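Long-range contacts in MCG133388, isoform CRA_f (Mus musculus, PDB 4ZPO), which probably mediates calcium-dependent cell adhesion and may help to establish specific neuronal connections, the fragment here being its first three extracellular cadherin repeats: residues A[32-38]-A[78-84]; A[42-48]-A[75-79]. Numbering follows the deposited sequence.

Contact 1 of 2, residues A[32-38]-A[78-84]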
loop_
_atom_site.group_PDB
_atom_site.type_symbol
_atom_site.label_atom_id
_atom_site.label_comp_id
_atom_site.label_asym_id
_atom_site.label_seq_id
_atom_site.Cartn_x
_atom_site.Cartn_y
_atom_site.Cartn_z
ATOM N N SER A 32 -50.577 17.026 38.114
ATOM C CA SER A 32 -51.728 17.866 37.792
ATOM C C SER A 32 -51.672 18.406 36.365
ATOM O O SER A 32 -52.694 18.496 35.686
ATOM C CB SER A 32 -51.828 19.029 38.782
ATOM O OG SER A 32 -51.997 18.557 40.108
ATOM N N ARG A 33 -50.474 18.764 35.914
ATOM C CA ARG A 33 -50.304 19.296 34.568
ATOM C C ARG A 33 -49.851 18.211 33.597
ATOM O O ARG A 33 -49.582 18.486 32.427
ATOM C CB ARG A 33 -49.310 20.459 34.571
ATOM C CG ARG A 33 -49.736 21.626 35.448
ATOM C CD ARG A 33 -48.921 22.872 35.150
ATOM N NE ARG A 33 -49.114 23.329 33.777
ATOM C CZ ARG A 33 -48.539 24.410 33.262
ATOM N NH1 ARG A 33 -47.733 25.155 34.007
ATOM N NH2 ARG A 33 -48.769 24.749 32.001
ATOM N N ARG A 34 -49.773 16.979 34.098
ATOM C CA ARG A 34 -49.453 15.809 33.281
ATOM C C ARG A 34 -48.161 15.971 32.484
ATOM O O ARG A 34 -48.194 16.130 31.263
ATOM C CB ARG A 34 -50.611 15.499 32.330
ATOM C CG ARG A 34 -51.810 14.855 33.003
ATOM C CD ARG A 34 -53.005 14.804 32.064
ATOM N NE ARG A 34 -53.963 13.772 32.451
ATOM C CZ ARG A 34 -55.152 13.607 31.882
ATOM N NH1 ARG A 34 -55.538 14.413 30.903
ATOM N NH2 ARG A 34 -55.958 12.638 32.296
ATOM N N LEU A 35 -47.029 15.934 33.180
ATOM C CA LEU A 35 -45.728 16.009 32.527
ATOM C C LEU A 35 -45.570 14.812 31.598
ATOM O O LEU A 35 -45.924 13.689 31.957
ATOM C CB LEU A 35 -44.603 16.057 33.562
ATOM C CG LEU A 35 -43.249 16.560 33.064
ATOM C CD1 LEU A 35 -43.404 17.887 32.340
ATOM C CD2 LEU A 35 -42.277 16.692 34.226
ATOM N N ARG A 36 -45.043 15.052 30.402
ATOM C CA ARG A 36 -45.143 14.067 29.335
ATOM C C ARG A 36 -44.194 14.353 28.174
ATOM O O ARG A 36 -43.956 15.511 27.829
ATOM C CB ARG A 36 -46.589 14.027 28.830
ATOM C CG ARG A 36 -46.889 13.002 27.757
ATOM C CD ARG A 36 -48.010 13.506 26.863
ATOM N NE ARG A 36 -48.980 14.294 27.619
ATOM C CZ ARG A 36 -49.948 15.021 27.070
ATOM N NH1 ARG A 36 -50.082 15.064 25.751
ATOM N NH2 ARG A 36 -50.781 15.707 27.839
ATOM N N LEU A 37 -43.653 13.296 27.577
ATOM C CA LEU A 37 -42.921 13.424 26.322
ATOM C C LEU A 37 -43.915 13.464 25.169
ATOM O O LEU A 37 -44.988 12.869 25.251
ATOM C CB LEU A 37 -41.929 12.273 26.140
ATOM C CG LEU A 37 -40.629 12.355 26.944
ATOM C CD1 LEU A 37 -39.772 11.121 26.707
ATOM C CD2 LEU A 37 -39.862 13.619 26.587
ATOM N N GLY A 38 -43.552 14.169 24.101
ATOM C CA GLY A 38 -44.438 14.377 22.967
ATOM C C GLY A 38 -45.061 13.117 22.396
ATOM O O GLY A 38 -46.233 12.827 22.641
ATOM N N GLN A 78 -40.032 16.628 22.483
ATOM C CA GLN A 78 -41.212 17.454 22.699
ATOM C C GLN A 78 -41.789 17.224 24.093
ATOM O O GLN A 78 -42.187 16.110 24.432
ATOM C CB GLN A 78 -42.255 17.149 21.623
ATOM C CG GLN A 78 -43.415 18.123 21.543
ATOM C CD GLN A 78 -44.261 17.891 20.303
ATOM O OE1 GLN A 78 -45.410 18.321 20.230
ATOM N NE2 GLN A 78 -43.688 17.206 19.317
ATOM N N VAL A 79 -41.821 18.277 24.903
ATOM C CA VAL A 79 -42.349 18.179 26.261
ATOM C C VAL A 79 -43.716 18.846 26.364
ATOM O O VAL A 79 -43.862 20.034 26.082
ATOM C CB VAL A 79 -41.391 18.813 27.288
ATOM C CG1 VAL A 79 -42.030 18.841 28.668
ATOM C CG2 VAL A 79 -40.073 18.049 27.320
ATOM N N VAL A 80 -44.716 18.071 26.774
ATOM C CA VAL A 80 -46.091 18.553 26.819
ATOM C C VAL A 80 -46.619 18.683 28.245
ATOM O O VAL A 80 -46.532 17.745 29.039
ATOM C CB VAL A 80 -47.029 17.619 26.029
ATOM C CG1 VAL A 80 -48.456 18.151 26.052
ATOM C CG2 VAL A 80 -46.538 17.463 24.600
ATOM N N THR A 81 -47.162 19.854 28.562
ATOM C CA THR A 81 -47.841 20.076 29.833
ATOM C C THR A 81 -49.241 20.623 29.573
ATOM O O THR A 81 -49.446 21.398 28.638
ATOM C CB THR A 81 -47.065 21.052 30.741
ATOM O OG1 THR A 81 -46.916 22.312 30.077
ATOM C CG2 THR A 81 -45.692 20.495 31.076
ATOM N N GLU A 82 -50.201 20.215 30.395
ATOM C CA GLU A 82 -51.589 20.619 30.199
ATOM C C GLU A 82 -52.035 21.682 31.197
ATOM O O GLU A 82 -51.426 21.853 32.255
ATOM C CB GLU A 82 -52.518 19.408 30.298
ATOM C CG GLU A 82 -52.298 18.359 29.224
ATOM C CD GLU A 82 -53.307 17.230 29.305
ATOM O OE1 GLU A 82 -54.439 17.476 29.775
ATOM O OE2 GLU A 82 -52.969 16.096 28.907
ATOM N N HIS A 83 -53.108 22.385 30.837
ATOM C CA HIS A 83 -53.733 23.396 31.690
ATOM C C HIS A 83 -52.756 24.462 32.191
ATOM O O HIS A 83 -52.338 24.428 33.350
ATOM C CB HIS A 83 -54.415 22.724 32.883
ATOM C CG HIS A 83 -55.280 21.563 32.509
ATOM N ND1 HIS A 83 -54.889 20.251 32.693
ATOM C CD2 HIS A 83 -56.515 21.508 31.958
ATOM C CE1 HIS A 83 -55.844 19.445 32.274
ATOM N NE2 HIS A 83 -56.844 20.182 31.822
ATOM N N PRO A 84 -52.388 25.414 31.317
ATOM C CA PRO A 84 -52.810 25.472 29.915
ATOM C C PRO A 84 -51.924 24.606 29.026
ATOM O O PRO A 84 -50.748 24.413 29.335
ATOM C CB PRO A 84 -52.661 26.961 29.558
ATOM C CG PRO A 84 -52.089 27.641 30.796
ATOM C CD PRO A 84 -51.543 26.563 31.671
#

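Contact 2 of 2, residues A[42-48]-A[75-79]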
loop_
_atom_site.group_PDB
_atom_site.type_symbol
_atom_site.label_atom_id
_atom_site.label_comp_id
_atom_site.label_asym_id
_atom_site.label_seq_id
_atom_site.Cartn_x
_atom_site.Cartn_y
_atom_site.Cartn_z
ATOM N N ASN A 42 -40.285 10.013 20.783
ATOM C CA ASN A 42 -39.460 10.806 21.690
ATOM C C ASN A 42 -38.920 9.976 22.849
ATOM O O ASN A 42 -37.819 10.220 23.338
ATOM C CB ASN A 42 -40.257 11.994 22.232
ATOM C CG ASN A 42 -40.775 12.897 21.133
ATOM O OD1 ASN A 42 -41.770 12.591 20.478
ATOM N ND2 ASN A 42 -40.101 14.022 20.927
ATOM N N GLY A 43 -39.704 8.993 23.279
ATOM C CA GLY A 43 -39.331 8.152 24.402
ATOM C C GLY A 43 -38.503 6.945 24.009
ATOM O O GLY A 43 -38.272 6.053 24.826
ATOM N N ARG A 44 -38.056 6.913 22.757
ATOM C CA ARG A 44 -37.228 5.814 22.274
ATOM C C ARG A 44 -35.872 5.803 22.971
ATOM O O ARG A 44 -35.393 4.752 23.399
ATOM C CB ARG A 44 -37.036 5.904 20.758
ATOM C CG ARG A 44 -36.084 4.858 20.196
ATOM C CD ARG A 44 -35.875 5.037 18.700
ATOM N NE ARG A 44 -37.095 4.788 17.938
ATOM C CZ ARG A 44 -37.449 3.596 17.470
ATOM N NH1 ARG A 44 -36.676 2.540 17.686
ATOM N NH2 ARG A 44 -38.576 3.458 16.785
ATOM N N TYR A 45 -35.263 6.978 23.092
ATOM C CA TYR A 45 -33.947 7.094 23.710
ATOM C C TYR A 45 -34.003 7.788 25.068
ATOM O O TYR A 45 -33.032 7.763 25.823
ATOM C CB TYR A 45 -32.986 7.850 22.789
ATOM C CG TYR A 45 -32.729 7.172 21.461
ATOM C CD1 TYR A 45 -31.924 6.042 21.380
ATOM C CD2 TYR A 45 -33.280 7.670 20.288
ATOM C CE1 TYR A 45 -31.684 5.422 20.167
ATOM C CE2 TYR A 45 -33.045 7.059 19.071
ATOM C CZ TYR A 45 -32.246 5.935 19.015
ATOM O OH TYR A 45 -32.010 5.323 17.805
ATOM N N PHE A 46 -35.139 8.404 25.382
ATOM C CA PHE A 46 -35.261 9.164 26.622
ATOM C C PHE A 46 -36.456 8.741 27.475
ATOM O O PHE A 46 -37.367 8.057 27.006
ATOM C CB PHE A 46 -35.360 10.661 26.319
ATOM C CG PHE A 46 -34.174 11.210 25.585
ATOM C CD1 PHE A 46 -32.951 11.343 26.219
ATOM C CD2 PHE A 46 -34.284 11.602 24.262
ATOM C CE1 PHE A 46 -31.855 11.850 25.544
ATOM C CE2 PHE A 46 -33.196 12.111 23.583
ATOM C CZ PHE A 46 -31.979 12.236 24.225
ATOM N N SER A 47 -36.435 9.161 28.736
ATOM C CA SER A 47 -37.536 8.914 29.657
ATOM C C SER A 47 -37.706 10.098 30.599
ATOM O O SER A 47 -36.747 10.545 31.229
ATOM C CB SER A 47 -37.304 7.631 30.457
ATOM O OG SER A 47 -37.424 6.486 29.632
ATOM N N LEU A 48 -38.930 10.604 30.688
ATOM C CA LEU A 48 -39.229 11.715 31.577
ATOM C C LEU A 48 -39.909 11.200 32.841
ATOM O O LEU A 48 -41.010 10.655 32.786
ATOM C CB LEU A 48 -40.107 12.747 30.870
ATOM C CG LEU A 48 -40.271 14.107 31.549
ATOM C CD1 LEU A 48 -38.918 14.698 31.896
ATOM C CD2 LEU A 48 -41.048 15.046 30.644
ATOM N N LEU A 75 -30.616 16.459 19.052
ATOM C CA LEU A 75 -31.795 15.605 19.134
ATOM C C LEU A 75 -32.974 16.367 19.726
ATOM O O LEU A 75 -32.959 16.726 20.903
ATOM C CB LEU A 75 -31.496 14.359 19.968
ATOM C CG LEU A 75 -32.061 13.044 19.432
ATOM C CD1 LEU A 75 -31.509 12.763 18.041
ATOM C CD2 LEU A 75 -31.740 11.896 20.377
ATOM N N PRO A 76 -34.004 16.623 18.906
ATOM C CA PRO A 76 -35.182 17.376 19.348
ATOM C C PRO A 76 -36.245 16.499 20.006
ATOM O O PRO A 76 -36.693 15.514 19.417
ATOM C CB PRO A 76 -35.708 17.980 18.045
ATOM C CG PRO A 76 -35.341 16.971 17.006
ATOM C CD PRO A 76 -34.063 16.303 17.468
ATOM N N VAL A 77 -36.639 16.855 21.223
ATOM C CA VAL A 77 -37.733 16.166 21.895
ATOM C C VAL A 77 -38.832 17.153 22.268
ATOM O O VAL A 77 -38.597 18.359 22.357
ATOM C CB VAL A 77 -37.260 15.419 23.157
ATOM C CG1 VAL A 77 -36.356 14.258 22.777
ATOM C CG2 VAL A 77 -36.550 16.367 24.103
ATOM N N GLN A 78 -40.032 16.628 22.483
ATOM C CA GLN A 78 -41.212 17.454 22.699
ATOM C C GLN A 78 -41.789 17.224 24.093
ATOM O O GLN A 78 -42.187 16.110 24.432
ATOM C CB GLN A 78 -42.255 17.149 21.623
ATOM C CG GLN A 78 -43.415 18.123 21.543
ATOM C CD GLN A 78 -44.261 17.891 20.303
ATOM O OE1 GLN A 78 -45.410 18.321 20.230
ATOM N NE2 GLN A 78 -43.688 17.206 19.317
ATOM N N VAL A 79 -41.821 18.277 24.903
ATOM C CA VAL A 79 -42.349 18.179 26.261
ATOM C C VAL A 79 -43.716 18.846 26.364
ATOM O O VAL A 79 -43.862 20.034 26.082
ATOM C CB VAL A 79 -41.391 18.813 27.288
ATOM C CG1 VAL A 79 -42.030 18.841 28.668
ATOM C CG2 VAL A 79 -40.073 18.049 27.320
#

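Contact 1 of 2, residues A[32-38]-A[78-84]
A single carboxylate gathers two arginines beside this strand pairing. Glu82 OE2 lies 2.5 Å from Arg36 NH2 in a tight salt bridge, while Glu82 OE1 meets Arg34 NH1 at 3.4 Å in a salt bridge that includes a weak hydrogen bond. Arg36 also lays one face of its guanidinium over Val80, NH1 to CG1 3.5 Å. Beneath it the backbones run antiparallel. Val80 N donates to Arg36 O at 2.9 Å and nearly straight, and Gly38 N reaches Gln78 O at a very short 2.4 Å; between these bonds Leu37 faces Val79 as a non-hydrogen-bonded pair.

Beyond the strand, towards helix 29-32, the contact continues through loop residues. That helix ends in a Schellman motif, with Arg34 at positive phi, and the turn brings Arg34 O to 3.2 Å from Val80 O, two acceptors that cannot bond. A further backbone hydrogen bond joins Arg33 O to Glu82 N, 2.7 Å. The Arg33 side chain adds a second tie to the same residue, NE to Glu82 O 3.1 Å, and a weak one from NH2 to Pro84 O, 3.3 Å, just past a cis peptide; its NH2 also forms a salt bridge with Glu86, at the start of strand 86-95. On the sheet's inner side Leu35 CD1 packs on Val79 CG1 (4.0 Å) and Thr81 CG2 (3.7 Å). The short, weakly bonded edge strand 36-37 on long strand 74-81, itself hairpinned to 86-95, is the C-F pairing of the cadherin repeat's Greek-key sandwich, here in the first domain.

Contact 2 of 2, residues A[42-48]-A[75-79]
The Phe46 ring packs against two side chains of the facing strand, CE2 reaching Leu75 CD2 at 3.5 Å and CD2 reaching Val77 CG1 at 3.7 Å. The general principle is that of any beta sandwich: strands of different sheets meet through alternate side chains. Strand 46-48 offers Phe46 and Leu48 and turns Ser47 out of reach, while strand 75-79 offers Leu75 and Val77 and directs Pro76 away. The strand axes approach to 10.2 Å and run nearly parallel, 25° apart, a spacing filled by side chains with no backbone pairing between them.

Further along, Leu48 CD2 makes a looser contact with Val79 CG1 at 4.4 Å. At the other end Tyr45 CD2 just touches Leu75 CD2 at 4.5 Å, and Tyr45 and Leu75 both also pack on Leu66 of the helix 63-66. Each strand takes its hydrogen bonds within its own sheet: Ser47 pairs with Ala56 and Val77 with Val90.

Asn42 approaches from the loop before strand 46-48 and lies against the backbone of the other segment, with ND2 3.3 Å from Val77 CA. The amide nitrogen ND2 sits 3.0 Å from Gln78 N, but both are donors, so this is proximity without a hydrogen bond; the OD1 atom is instead bound by Ser39. Between these two segments the sheet-to-sheet contact is thus mainly apolar, with the Asn42 amide at its edge in van der Waals contact. With no hydrogen bond or salt bridge crossing between them, side-chain shape and the exclusion of water, rather than directional bonds, account for this part of the sandwich.

Strand 74-81 serves both contacts in different ways: contact 1 pairs it edge to edge within its sheet, contact 2 packs it against the opposing sheet. Their centres lie 13 Å apart, and they share Gln78 and Val79. Side chains of 32-38 complete the join: Leu35 CG lies 3.6 Å from Leu48 CD2 and, separately, Leu37 CD1 lies 3.8 Å from Gly43 CA. Since Leu35 and Leu48 touch each other and both pack on Val79, the three form one apolar cluster. Contact 2 extends towards the calcium-binding end of the domain, the Tyr45 side chain being about 11 Å from a calcium ion and about 7 Å from that of the calcium ligand Asp62. Contact 1 lies away from these sites.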